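Local structure of Rod shape determining protein RodA (Thermus thermophilus, 6BAR) at residues R297-S301 with L348-V352; D12-L18 with R283-L287. The protein probably polymerises lipid II into the glycan strands of peptidoglycan, as a membrane-embedded SEDS-family glycosyltransferase needed for cell wall elongation. All blocks are in the same frame, centred on the assembly; numbering follows the deposited sequence.

Contact 1: R297-S301 with L348-V352; sequences RLFLS and LVLLV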
loop_
_atom_site.group_PDB
_atom_site.type_symbol
_atom_site.label_atom_id
_atom_site.label_comp_id
_atom_site.label_asym_id
_atom_site.label_seq_id
_atom_site.Cartn_x
_atom_site.Cartn_y
_atom_site.Cartn_z
ATOM N N ARG A 297 -9.622 -10.600 -9.016
ATOM C CA ARG A 297 -9.941 -9.274 -9.534
ATOM C C ARG A 297 -10.096 -8.280 -8.392
ATOM O O ARG A 297 -9.484 -7.204 -8.400
ATOM C CB ARG A 297 -11.212 -9.329 -10.383
ATOM N N LEU A 298 -10.886 -8.650 -7.379
ATOM C CA LEU A 298 -11.109 -7.763 -6.242
ATOM C C LEU A 298 -9.812 -7.452 -5.506
ATOM O O LEU A 298 -9.556 -6.297 -5.158
ATOM C CB LEU A 298 -12.129 -8.376 -5.284
ATOM C CG LEU A 298 -13.543 -8.555 -5.828
ATOM C CD1 LEU A 298 -14.460 -9.016 -4.714
ATOM C CD2 LEU A 298 -14.048 -7.266 -6.462
ATOM N N PHE A 299 -8.986 -8.468 -5.257
ATOM C CA PHE A 299 -7.750 -8.261 -4.506
ATOM C C PHE A 299 -6.796 -7.332 -5.254
ATOM O O PHE A 299 -6.281 -6.357 -4.683
ATOM C CB PHE A 299 -7.107 -9.622 -4.215
ATOM C CG PHE A 299 -5.744 -9.544 -3.585
ATOM C CD1 PHE A 299 -5.577 -9.073 -2.288
ATOM C CD2 PHE A 299 -4.629 -9.975 -4.281
ATOM C CE1 PHE A 299 -4.313 -9.013 -1.709
ATOM C CE2 PHE A 299 -3.366 -9.924 -3.711
ATOM C CZ PHE A 299 -3.208 -9.441 -2.423
ATOM N N LEU A 300 -6.561 -7.611 -6.540
ATOM C CA LEU A 300 -5.686 -6.761 -7.346
ATOM C C LEU A 300 -6.193 -5.325 -7.400
ATOM O O LEU A 300 -5.403 -4.378 -7.284
ATOM C CB LEU A 300 -5.554 -7.327 -8.763
ATOM C CG LEU A 300 -4.454 -8.370 -8.983
ATOM C CD1 LEU A 300 -4.815 -9.696 -8.360
ATOM C CD2 LEU A 300 -4.092 -8.545 -10.453
ATOM N N SER A 301 -7.508 -5.139 -7.573
ATOM C CA SER A 301 -8.032 -3.782 -7.687
ATOM C C SER A 301 -7.959 -3.042 -6.357
ATOM O O SER A 301 -7.667 -1.840 -6.332
ATOM C CB SER A 301 -9.465 -3.804 -8.221
ATOM O OG SER A 301 -10.319 -4.573 -7.393
ATOM N N LEU A 348 2.949 -10.626 -3.524
ATOM C CA LEU A 348 1.655 -11.300 -3.457
ATOM C C LEU A 348 0.861 -11.093 -4.743
ATOM O O LEU A 348 0.310 -12.046 -5.309
ATOM C CB LEU A 348 0.856 -10.800 -2.254
ATOM C CG LEU A 348 0.963 -11.577 -0.944
ATOM C CD1 LEU A 348 2.410 -11.860 -0.590
ATOM C CD2 LEU A 348 0.281 -10.813 0.182
ATOM N N VAL A 349 0.772 -9.846 -5.211
ATOM C CA VAL A 349 -0.016 -9.604 -6.413
ATOM C C VAL A 349 0.602 -10.336 -7.606
ATOM O O VAL A 349 -0.118 -10.884 -8.454
ATOM C CB VAL A 349 -0.185 -8.086 -6.656
ATOM C CG1 VAL A 349 1.040 -7.460 -7.281
ATOM C CG2 VAL A 349 -1.399 -7.809 -7.516
ATOM N N LEU A 350 1.934 -10.429 -7.652
ATOM C CA LEU A 350 2.612 -11.092 -8.763
ATOM C C LEU A 350 2.362 -12.596 -8.753
ATOM O O LEU A 350 2.192 -13.215 -9.815
ATOM C CB LEU A 350 4.110 -10.800 -8.686
ATOM C CG LEU A 350 4.801 -10.386 -9.975
ATOM C CD1 LEU A 350 4.143 -9.142 -10.527
ATOM C CD2 LEU A 350 6.278 -10.148 -9.719
ATOM N N LEU A 351 2.346 -13.202 -7.561
ATOM C CA LEU A 351 2.063 -14.630 -7.480
ATOM C C LEU A 351 0.592 -14.924 -7.741
ATOM O O LEU A 351 0.272 -15.984 -8.289
ATOM C CB LEU A 351 2.497 -15.206 -6.127
ATOM C CG LEU A 351 1.565 -15.234 -4.915
ATOM C CD1 LEU A 351 0.659 -16.462 -4.905
ATOM C CD2 LEU A 351 2.371 -15.155 -3.619
ATOM N N VAL A 352 -0.324 -14.024 -7.371
ATOM C CA VAL A 352 -1.709 -14.324 -7.718
ATOM C C VAL A 352 -1.947 -14.112 -9.206
ATOM O O VAL A 352 -2.848 -14.739 -9.775
ATOM C CB VAL A 352 -2.746 -13.535 -6.889
ATOM C CG1 VAL A 352 -2.654 -13.908 -5.419
ATOM C CG2 VAL A 352 -2.601 -12.056 -7.083
#

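Contact 2: D12-L18 with R283-L287; sequences DWGLVFL and RLFAL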
loop_
_atom_site.group_PDB
_atom_site.type_symbol
_atom_site.label_atom_id
_atom_site.label_comp_id
_atom_site.label_asym_id
_atom_site.label_seq_id
_atom_site.Cartn_x
_atom_site.Cartn_y
_atom_site.Cartn_z
ATOM N N ASP A 12 4.142 -11.190 -15.215
ATOM C CA ASP A 12 4.094 -10.006 -16.068
ATOM C C ASP A 12 5.335 -9.187 -15.753
ATOM O O ASP A 12 5.358 -8.427 -14.786
ATOM C CB ASP A 12 2.823 -9.199 -15.840
ATOM C CG ASP A 12 2.794 -7.929 -16.666
ATOM O OD1 ASP A 12 2.757 -8.013 -17.912
ATOM O OD2 ASP A 12 2.825 -6.835 -16.071
ATOM N N TRP A 13 6.374 -9.343 -16.568
ATOM C CA TRP A 13 7.637 -8.688 -16.264
ATOM C C TRP A 13 7.583 -7.177 -16.468
ATOM O O TRP A 13 8.440 -6.469 -15.929
ATOM C CB TRP A 13 8.758 -9.309 -17.105
ATOM C CG TRP A 13 8.891 -10.794 -16.894
ATOM C CD1 TRP A 13 8.276 -11.782 -17.611
ATOM C CD2 TRP A 13 9.674 -11.459 -15.891
ATOM N NE1 TRP A 13 8.632 -13.018 -17.122
ATOM C CE2 TRP A 13 9.489 -12.847 -16.066
ATOM C CE3 TRP A 13 10.514 -11.015 -14.864
ATOM C CZ2 TRP A 13 10.115 -13.795 -15.253
ATOM C CZ3 TRP A 13 11.135 -11.957 -14.058
ATOM C CH2 TRP A 13 10.932 -13.330 -14.258
ATOM N N GLY A 14 6.599 -6.667 -17.212
ATOM C CA GLY A 14 6.449 -5.224 -17.332
ATOM C C GLY A 14 6.218 -4.549 -15.992
ATOM O O GLY A 14 6.838 -3.525 -15.688
ATOM N N LEU A 15 5.329 -5.115 -15.171
ATOM C CA LEU A 15 5.112 -4.590 -13.825
ATOM C C LEU A 15 6.388 -4.660 -12.998
ATOM O O LEU A 15 6.671 -3.760 -12.194
ATOM C CB LEU A 15 3.986 -5.364 -13.142
ATOM C CG LEU A 15 3.663 -4.998 -11.695
ATOM C CD1 LEU A 15 3.209 -3.549 -11.602
ATOM C CD2 LEU A 15 2.599 -5.929 -11.140
ATOM N N VAL A 16 7.166 -5.727 -13.182
ATOM C CA VAL A 16 8.450 -5.846 -12.500
ATOM C C VAL A 16 9.361 -4.678 -12.878
ATOM O O VAL A 16 9.982 -4.046 -12.012
ATOM C CB VAL A 16 9.089 -7.210 -12.818
ATOM C CG1 VAL A 16 10.376 -7.390 -12.048
ATOM C CG2 VAL A 16 8.111 -8.337 -12.503
ATOM N N PHE A 17 9.442 -4.358 -14.178
ATOM C CA PHE A 17 10.288 -3.240 -14.599
ATOM C C PHE A 17 9.770 -1.918 -14.053
ATOM O O PHE A 17 10.559 -1.031 -13.716
ATOM C CB PHE A 17 10.397 -3.158 -16.125
ATOM C CG PHE A 17 11.000 -1.855 -16.622
ATOM C CD1 PHE A 17 12.368 -1.621 -16.520
ATOM C CD2 PHE A 17 10.197 -0.866 -17.182
ATOM C CE1 PHE A 17 12.925 -0.426 -16.967
ATOM C CE2 PHE A 17 10.746 0.332 -17.635
ATOM C CZ PHE A 17 12.111 0.550 -17.526
ATOM N N LEU A 18 8.448 -1.764 -13.958
ATOM C CA LEU A 18 7.891 -0.523 -13.419
ATOM C C LEU A 18 8.272 -0.336 -11.949
ATOM O O LEU A 18 8.723 0.747 -11.537
ATOM C CB LEU A 18 6.371 -0.514 -13.595
ATOM C CG LEU A 18 5.813 -0.519 -15.024
ATOM C CD1 LEU A 18 4.293 -0.362 -15.031
ATOM C CD2 LEU A 18 6.462 0.554 -15.884
ATOM N N ARG A 283 -0.984 -0.924 -15.217
ATOM C CA ARG A 283 -0.647 -2.340 -15.313
ATOM C C ARG A 283 -1.324 -3.145 -14.212
ATOM O O ARG A 283 -1.724 -4.291 -14.439
ATOM C CB ARG A 283 0.868 -2.540 -15.274
ATOM C CG ARG A 283 1.520 -2.655 -16.657
ATOM C CD ARG A 283 0.893 -3.766 -17.501
ATOM N NE ARG A 283 1.429 -3.816 -18.864
ATOM C CZ ARG A 283 2.413 -4.621 -19.258
ATOM N NH1 ARG A 283 2.833 -4.600 -20.518
ATOM N NH2 ARG A 283 2.978 -5.450 -18.394
ATOM N N LEU A 284 -1.481 -2.562 -13.021
ATOM C CA LEU A 284 -2.202 -3.258 -11.956
ATOM C C LEU A 284 -3.660 -3.499 -12.340
ATOM O O LEU A 284 -4.171 -4.619 -12.216
ATOM C CB LEU A 284 -2.117 -2.469 -10.649
ATOM C CG LEU A 284 -0.791 -2.557 -9.893
ATOM C CD1 LEU A 284 -0.794 -1.640 -8.686
ATOM C CD2 LEU A 284 -0.525 -3.995 -9.475
ATOM N N PHE A 285 -4.350 -2.460 -12.813
ATOM C CA PHE A 285 -5.743 -2.644 -13.211
ATOM C C PHE A 285 -5.880 -3.491 -14.478
ATOM O O PHE A 285 -6.936 -4.093 -14.693
ATOM C CB PHE A 285 -6.422 -1.281 -13.379
ATOM C CG PHE A 285 -6.866 -0.662 -12.075
ATOM C CD1 PHE A 285 -7.272 -1.462 -11.016
ATOM C CD2 PHE A 285 -6.878 0.713 -11.905
ATOM C CE1 PHE A 285 -7.683 -0.900 -9.815
ATOM C CE2 PHE A 285 -7.290 1.280 -10.706
ATOM C CZ PHE A 285 -7.691 0.472 -9.660
ATOM N N ALA A 286 -4.837 -3.567 -15.308
ATOM C CA ALA A 286 -4.857 -4.464 -16.459
ATOM C C ALA A 286 -4.699 -5.914 -16.025
ATOM O O ALA A 286 -5.383 -6.800 -16.546
ATOM C CB ALA A 286 -3.755 -4.086 -17.452
ATOM N N LEU A 287 -3.793 -6.175 -15.081
ATOM C CA LEU A 287 -3.695 -7.511 -14.514
ATOM C C LEU A 287 -4.968 -7.883 -13.769
ATOM O O LEU A 287 -5.343 -9.060 -13.739
ATOM C CB LEU A 287 -2.482 -7.608 -13.588
ATOM C CG LEU A 287 -1.117 -7.328 -14.228
ATOM C CD1 LEU A 287 -0.006 -7.820 -13.319
ATOM C CD2 LEU A 287 -1.002 -7.941 -15.621
#

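Contact 1: R297-S301 with L348-V352
Phe299 points the edge of its ring at helix 348-352, where it meets two side chains: Phe299 CZ lies 4.3 Å from Leu348 CB, and Phe299 CD2 lies 4.0 Å from Val352 CG2. Phe299 CE2 also comes within 4.3 Å of Val349 CA, so the ring reaches the backbone of the opposing helix between Leu348 and Val352, one helical turn apart. Beside it Leu300, whose CA-to-CB bond points sideways, brings its end nearer and closes the tighter half of the contact. Leu300 CG meets Val349 CG2 at 3.4 Å, and Leu300 CD1 meets Val352 CG2 at 3.5 Å, so the Val352 CG2 methyl touches both Phe299 and Leu300. The backbones come nearest at Leu300 and Val349, with their CA atoms 6.4 Å apart. No hydrogen bond joins the segments, and the touching residues are all buried. Phe299 also packs on Leu115, Leu116 and Ala119 of helix 106-121, while Val352 reaches Arg62 and Leu65. The axes, 10.6 Å apart at closest approach and inclined at 151°, describe a nearly antiparallel apolar pairing of two predicted transmembrane helices, typical of the helical bundle of a polytopic membrane protein such as this SEDS polymerase.

Contact 2: D12-L18 with R283-L287
Helices 13-18 and 283-287 run nearly antiparallel, at 157° with their axes 10.6 Å apart, and their CA atoms come nearest at Leu15 and Arg283, 6.4 Å. Asp12, just ahead of the first helix, is its N-cap: Asp12 OD2 accepts from Leu15 N at 3.2 Å. The same carboxylate forms a salt bridge with Arg283, whose NH2 lies 2.6 Å from Asp12 OD1 and gives a weak hydrogen bond to Asp12 OD2 at 2.7 Å. The guanidinium passes close to Gly14, with Arg283 NH2 3.6 Å from Gly14 CA, where an ideal CB would clash with it. Deeper in, Leu15 CD2 packs on Leu284 CD2 at 4.0 Å and on Leu287 CD1 at 3.9 Å. Leu18 CD1 rests on the aliphatic Arg283 CG at 3.9 Å. Asp12 and Leu287 also touch His353 of helix 336-354. One carboxylate thus both caps the first helix and ties its start electrostatically to the C-terminal part of helix 266-288, beside leucine packing between the same two helices.

The two contacts, with centres about 11 Å apart, join into one patch of the helical bundle. Helices 266-288 and 294-319 are consecutive in the chain, and each supplies one side of a contact. Leu300 of contact 1 packs on Leu287 of contact 2, with Leu300 CD2 3.5 Å from Leu287 C, and Leu350 CD1 meets Leu15 CD2 at 3.6 Å, so 297-301 packs on 283-287 and 348-352 on 12-18. Their chemistry differs with depth: contact 1, centred about 12 Å from the chain centre, is wholly buried and apolar, whereas contact 2, about 16 Å out, is partly buried and adds an ion pair to its leucines.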